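The same site in two structures of beta-1,4-exocellulase from Thermobifida fusca, which probably hydrolyses the beta-1,4-glycosidic bonds of cellulose as an exo-acting family 6 glycosidase: PDB 4B4F (chain A, 2.20 Å), residues Cys89-Ser94 and Gly372-Cys377, and PDB 4AVN (chain B, 2.00 Å), residues Cys89-Ala94 and Gly372-Cys377. Both blocks share one frame: the second was fitted to the first on N, CA, C and O of the twelve residues, RMSD 0.15 Å. Numbering follows each deposited sequence.

Structure 1 (4B4F); sequences CAALAS and GFDRMC. With BGC (beta-D-glucopyranose), chain C; BGC (beta-D-glucopyranose), chain D.
Asp374 reaches across to the backbone of Leu92, joining two active-site loops of the family 6 catalytic domain: the one after strand 75-81 and the one between strand 346-350 and helix 406-414. Leu92 N gives its hydrogen to Asp374 OD2 at 2.8 Å, on the anti side and 22° out of the carboxylate plane. Asp374 CG is anti to its backbone nitrogen (chi1 -163°), and Asp374 OD1 accepts from Met376 N at 3.0 Å, an Asx turn; the two bonds fix the carboxylate's rotation. This is the tight part. Ala91 CB lies 3.3 Å from Asp374 OD2, and Ala93 CB rests 3.6 Å from Asp374 CB. On the exposed side Leu92 is held mainly through its backbone, Gly372 N bonding to Leu92 O at 3.0 Å, while its side chain makes a slight contact, Leu92 CD1 to Phe373 O at 3.5 Å. Ser94 turns away into the sugar site, where Ser94 OG accepts a 2.7 Å hydrogen bond from O2 of the chain D glucose unit; Ser401 bonds both Ser94 OG and Ala93 O.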
loop_
_atom_site.group_PDB
_atom_site.type_symbol
_atom_site.label_atom_id
_atom_site.label_comp_id
_atom_site.label_asym_id
_atom_site.label_seq_id
_atom_site.Cartn_x
_atom_site.Cartn_y
_atom_site.Cartn_z
ATOM N N CYS A 89 -8.296 -4.055 -10.860
ATOM C CA CYS A 89 -9.509 -4.475 -11.553
ATOM C C CYS A 89 -10.806 -3.752 -11.159
ATOM O O CYS A 89 -11.767 -3.729 -11.939
ATOM C CB CYS A 89 -9.680 -5.998 -11.472
ATOM S SG CYS A 89 -10.036 -6.654 -9.831
ATOM N N ALA A 90 -10.847 -3.178 -9.959
ATOM C CA ALA A 90 -12.040 -2.447 -9.509
ATOM C C ALA A 90 -11.941 -0.935 -9.755
ATOM O O ALA A 90 -12.855 -0.184 -9.416
ATOM C CB ALA A 90 -12.313 -2.731 -8.039
ATOM N N ALA A 91 -10.835 -0.507 -10.359
ATOM C CA ALA A 91 -10.566 0.908 -10.613
ATOM C C ALA A 91 -9.930 1.138 -11.992
ATOM O O ALA A 91 -9.794 0.210 -12.792
ATOM C CB ALA A 91 -9.683 1.474 -9.511
ATOM N N LEU A 92 -9.549 2.378 -12.272
ATOM C CA LEU A 92 -9.059 2.750 -13.601
ATOM C C LEU A 92 -7.732 3.514 -13.559
ATOM O O LEU A 92 -6.941 3.433 -14.496
ATOM C CB LEU A 92 -10.118 3.570 -14.358
ATOM C CG LEU A 92 -11.531 3.008 -14.595
ATOM C CD1 LEU A 92 -12.461 4.099 -15.114
ATOM C CD2 LEU A 92 -11.547 1.813 -15.541
ATOM N N ALA A 93 -7.492 4.247 -12.473
ATOM C CA ALA A 93 -6.340 5.164 -12.386
ATOM C C ALA A 93 -5.000 4.444 -12.518
ATOM O O ALA A 93 -4.024 5.028 -12.996
ATOM C CB ALA A 93 -6.383 5.964 -11.093
ATOM N N SER A 94 -4.953 3.184 -12.086
ATOM C CA SER A 94 -3.732 2.394 -12.187
ATOM C C SER A 94 -3.925 1.032 -12.864
ATOM O O SER A 94 -3.316 0.037 -12.454
ATOM C CB SER A 94 -3.051 2.266 -10.822
ATOM O OG SER A 94 -2.487 3.513 -10.428
ATOM N N GLY A 372 -6.467 4.755 -17.175
ATOM C CA GLY A 372 -7.632 5.575 -17.507
ATOM C C GLY A 372 -7.950 6.612 -16.443
ATOM O O GLY A 372 -7.342 6.628 -15.370
ATOM N N PHE A 373 -8.912 7.478 -16.751
ATOM C CA PHE A 373 -9.373 8.511 -15.834
ATOM C C PHE A 373 -10.362 7.920 -14.829
ATOM O O PHE A 373 -11.436 7.431 -15.193
ATOM C CB PHE A 373 -9.983 9.684 -16.621
ATOM C CG PHE A 373 -10.709 10.699 -15.774
ATOM C CD1 PHE A 373 -10.206 11.107 -14.536
ATOM C CD2 PHE A 373 -11.888 11.279 -16.239
ATOM C CE1 PHE A 373 -10.883 12.043 -13.767
ATOM C CE2 PHE A 373 -12.567 12.223 -15.480
ATOM C CZ PHE A 373 -12.063 12.607 -14.244
ATOM N N ASP A 374 -9.974 7.958 -13.558
ATOM C CA ASP A 374 -10.794 7.399 -12.496
ATOM C C ASP A 374 -11.483 8.521 -11.737
ATOM O O ASP A 374 -10.830 9.396 -11.158
ATOM C CB ASP A 374 -9.951 6.538 -11.552
ATOM C CG ASP A 374 -10.797 5.623 -10.694
ATOM O OD1 ASP A 374 -11.756 6.110 -10.059
ATOM O OD2 ASP A 374 -10.505 4.410 -10.656
ATOM N N ARG A 375 -12.808 8.482 -11.738
ATOM C CA ARG A 375 -13.601 9.557 -11.150
ATOM C C ARG A 375 -13.404 9.714 -9.634
ATOM O O ARG A 375 -13.636 10.797 -9.086
ATOM C CB ARG A 375 -15.074 9.418 -11.548
ATOM C CG ARG A 375 -15.256 9.416 -13.067
ATOM C CD ARG A 375 -16.360 10.350 -13.538
ATOM N NE ARG A 375 -16.307 11.652 -12.873
ATOM C CZ ARG A 375 -17.368 12.427 -12.661
ATOM N NH1 ARG A 375 -18.570 12.031 -13.070
ATOM N NH2 ARG A 375 -17.234 13.589 -12.033
ATOM N N MET A 376 -12.934 8.657 -8.972
ATOM C CA MET A 376 -12.543 8.758 -7.555
ATOM C C MET A 376 -11.367 9.710 -7.311
ATOM O O MET A 376 -11.092 10.081 -6.179
ATOM C CB MET A 376 -12.275 7.378 -6.948
ATOM C CG MET A 376 -13.540 6.588 -6.644
ATOM S SD MET A 376 -14.613 7.396 -5.440
ATOM C CE MET A 376 -13.779 7.003 -3.900
ATOM N N CYS A 377 -10.702 10.119 -8.385
ATOM C CA CYS A 377 -9.631 11.113 -8.327
ATOM C C CYS A 377 -10.098 12.493 -8.803
ATOM O O CYS A 377 -9.299 13.420 -8.919
ATOM C CB CYS A 377 -8.438 10.650 -9.161
ATOM S SG CYS A 377 -7.708 9.114 -8.578
HETATM C C2 BGC C . -3.149 3.875 -5.299
HETATM C C3 BGC C . -1.999 4.447 -6.141
HETATM C C4 BGC C . -1.105 3.401 -6.812
HETATM C C5 BGC C . -1.878 2.110 -7.113
HETATM C C6 BGC C . -1.452 0.950 -6.208
HETATM C C1 BGC C . -3.996 2.823 -6.014
HETATM O O2 BGC C . -4.015 4.931 -4.994
HETATM O O3 BGC C . -1.186 5.276 -5.341
HETATM O O4 BGC C . -0.619 3.982 -8.008
HETATM O O5 BGC C . -3.300 2.278 -7.138
HETATM O O6 BGC C . -2.110 1.029 -4.970
HETATM C C2 BGC D . 0.996 3.850 -9.807
HETATM C C3 BGC D . 2.449 3.548 -10.163
HETATM C C4 BGC D . 3.421 4.218 -9.201
HETATM C C5 BGC D . 3.021 3.957 -7.752
HETATM C C6 BGC D . 3.949 4.654 -6.756
HETATM C C1 BGC D . 0.735 3.612 -8.315
HETATM O O2 BGC D . 0.146 3.069 -10.642
HETATM O O3 BGC D . 2.720 4.002 -11.473
HETATM O O4 BGC D . 4.701 3.694 -9.470
HETATM O O5 BGC D . 1.667 4.334 -7.538
HETATM O O6 BGC D . 3.722 6.046 -6.718
#

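Structure 2 (4AVN); sequences CAALAA and GFDRMC. Engineered in segment 89-94: Ala94 (natural residue Ser). It carries 1 engineered substitution outside these segments.
Across the two loops Asp374 takes hold of the Leu92 backbone: Leu92 N donates to Asp374 OD2 at 2.6 Å, meeting it on the anti side, 18° out of the carboxylate plane. Asp374 CG stands anti to its backbone nitrogen (chi1 -163°), and Asp374 OD1 accepts from Met376 N at 3.0 Å, which closes an Asx turn; gripped at both oxygens, the carboxylate has its rotation fixed. Packing is close around it. Ala91 CB sits 3.2 Å from Asp374 OD2, and the methyl of Ala93 lies with CB 3.7 Å from Asp374 CB. On the exposed side Leu92 is held mainly through its backbone, Gly372 N bonding to Leu92 O at 2.9 Å, while its side chain makes a slight contact, Leu92 CD1 to Phe373 O at 3.8 Å. The engineered Ala94 points away from loop 372-377 into the glucose pocket, where its methyl forms part of the wall. Next to it, the backbone oxygen of Ala93 is hydrogen-bonded to the hydroxyl of Ser401.

What differs
Going from structure 1 to structure 2, one atom is removed from the site: OG of Ser94(A) has no counterpart in the engineered Ala94(B). The CB atoms of the two residues coincide within the error, so the methyl of Ala94(B) stays where the serine carbon was, and both residues are buried. The hydrogen bond that O2 of the chain D glucose unit gives to Ser94(A) OG, 2.7 Å long, therefore cannot form with Ala94(B). Glucose is bound at this place in both structures, so neither site is empty; the missing bond may weaken the hold on the sugar. The loop contact behind gives no answer to the exchange: Leu92(A), Asp374(A) and Cys377(A) keep their places in Leu92(B), Asp374(B) and Cys377(B). Asp374(A) accepts from the backbone N of Leu92(A) and Met376(A), and Asp374(B) likewise from Leu92(B) and Met376(B). A second exchange lies beside the segments. Asp88(A), predicted to belong to the active site, is Ala88(B), so a carboxylate also goes from this neighbourhood.

Structure 2 (4AVN)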
loop_
_atom_site.group_PDB
_atom_site.type_symbol
_atom_site.label_atom_id
_atom_site.label_comp_id
_atom_site.label_asym_id
_atom_site.label_seq_id
_atom_site.Cartn_x
_atom_site.Cartn_y
_atom_site.Cartn_z
ATOM N N CYS B 89 -8.360 -4.192 -10.829
ATOM C CA CYS B 89 -9.578 -4.474 -11.575
ATOM C C CYS B 89 -10.819 -3.684 -11.139
ATOM O O CYS B 89 -11.774 -3.589 -11.903
ATOM C CB CYS B 89 -9.876 -5.975 -11.552
ATOM S SG CYS B 89 -10.220 -6.656 -9.917
ATOM N N ALA B 90 -10.824 -3.155 -9.918
ATOM C CA ALA B 90 -11.972 -2.377 -9.430
ATOM C C ALA B 90 -11.887 -0.893 -9.795
ATOM O O ALA B 90 -12.854 -0.156 -9.625
ATOM C CB ALA B 90 -12.120 -2.537 -7.939
ATOM N N ALA B 91 -10.728 -0.459 -10.286
ATOM C CA ALA B 91 -10.484 0.957 -10.567
ATOM C C ALA B 91 -9.882 1.178 -11.953
ATOM O O ALA B 91 -9.608 0.219 -12.681
ATOM C CB ALA B 91 -9.585 1.572 -9.468
ATOM N N LEU B 92 -9.687 2.443 -12.326
ATOM C CA LEU B 92 -9.152 2.786 -13.650
ATOM C C LEU B 92 -7.835 3.587 -13.587
ATOM O O LEU B 92 -7.126 3.688 -14.591
ATOM C CB LEU B 92 -10.207 3.537 -14.497
ATOM C CG LEU B 92 -11.595 2.920 -14.729
ATOM C CD1 LEU B 92 -12.542 3.920 -15.394
ATOM C CD2 LEU B 92 -11.530 1.642 -15.553
ATOM N N ALA B 93 -7.510 4.130 -12.411
ATOM C CA ALA B 93 -6.379 5.065 -12.259
ATOM C C ALA B 93 -5.003 4.394 -12.365
ATOM O O ALA B 93 -4.022 5.028 -12.773
ATOM C CB ALA B 93 -6.492 5.825 -10.949
ATOM N N ALA B 94 -4.940 3.119 -11.988
ATOM C CA ALA B 94 -3.698 2.363 -12.062
ATOM C C ALA B 94 -3.882 1.035 -12.791
ATOM O O ALA B 94 -3.224 0.039 -12.466
ATOM C CB ALA B 94 -3.106 2.156 -10.667
ATOM N N GLY B 372 -6.490 4.866 -17.191
ATOM C CA GLY B 372 -7.680 5.627 -17.535
ATOM C C GLY B 372 -7.948 6.726 -16.536
ATOM O O GLY B 372 -7.194 6.921 -15.586
ATOM N N PHE B 373 -9.034 7.451 -16.762
ATOM C CA PHE B 373 -9.462 8.485 -15.840
ATOM C C PHE B 373 -10.467 7.901 -14.849
ATOM O O PHE B 373 -11.607 7.597 -15.203
ATOM C CB PHE B 373 -10.031 9.687 -16.608
ATOM C CG PHE B 373 -10.824 10.642 -15.752
ATOM C CD1 PHE B 373 -10.313 11.111 -14.542
ATOM C CD2 PHE B 373 -12.077 11.084 -16.169
ATOM C CE1 PHE B 373 -11.052 11.991 -13.754
ATOM C CE2 PHE B 373 -12.823 11.975 -15.388
ATOM C CZ PHE B 373 -12.305 12.428 -14.183
ATOM N N ASP B 374 -10.020 7.733 -13.607
ATOM C CA ASP B 374 -10.870 7.225 -12.550
ATOM C C ASP B 374 -11.499 8.396 -11.815
ATOM O O ASP B 374 -10.791 9.259 -11.291
ATOM C CB ASP B 374 -10.060 6.362 -11.577
ATOM C CG ASP B 374 -10.938 5.484 -10.711
ATOM O OD1 ASP B 374 -11.844 6.005 -10.034
ATOM O OD2 ASP B 374 -10.715 4.257 -10.704
ATOM N N ARG B 375 -12.827 8.420 -11.764
ATOM C CA ARG B 375 -13.526 9.566 -11.182
ATOM C C ARG B 375 -13.345 9.718 -9.663
ATOM O O ARG B 375 -13.584 10.792 -9.120
ATOM C CB ARG B 375 -15.004 9.585 -11.588
ATOM C CG ARG B 375 -15.211 9.938 -13.071
ATOM C CD ARG B 375 -16.500 10.715 -13.308
ATOM N NE ARG B 375 -16.441 12.053 -12.718
ATOM C CZ ARG B 375 -17.504 12.798 -12.423
ATOM N NH1 ARG B 375 -18.730 12.341 -12.660
ATOM N NH2 ARG B 375 -17.340 14.004 -11.886
ATOM N N MET B 376 -12.903 8.658 -8.984
ATOM C CA MET B 376 -12.561 8.759 -7.557
ATOM C C MET B 376 -11.365 9.698 -7.318
ATOM O O MET B 376 -11.109 10.113 -6.190
ATOM C CB MET B 376 -12.324 7.374 -6.935
ATOM C CG MET B 376 -13.607 6.610 -6.593
ATOM S SD MET B 376 -14.658 7.429 -5.367
ATOM C CE MET B 376 -13.770 7.106 -3.841
ATOM N N CYS B 377 -10.657 10.029 -8.395
ATOM C CA CYS B 377 -9.551 10.984 -8.365
ATOM C C CYS B 377 -9.994 12.382 -8.821
ATOM O O CYS B 377 -9.206 13.326 -8.816
ATOM C CB CYS B 377 -8.414 10.480 -9.241
ATOM S SG CYS B 377 -7.617 8.987 -8.598
#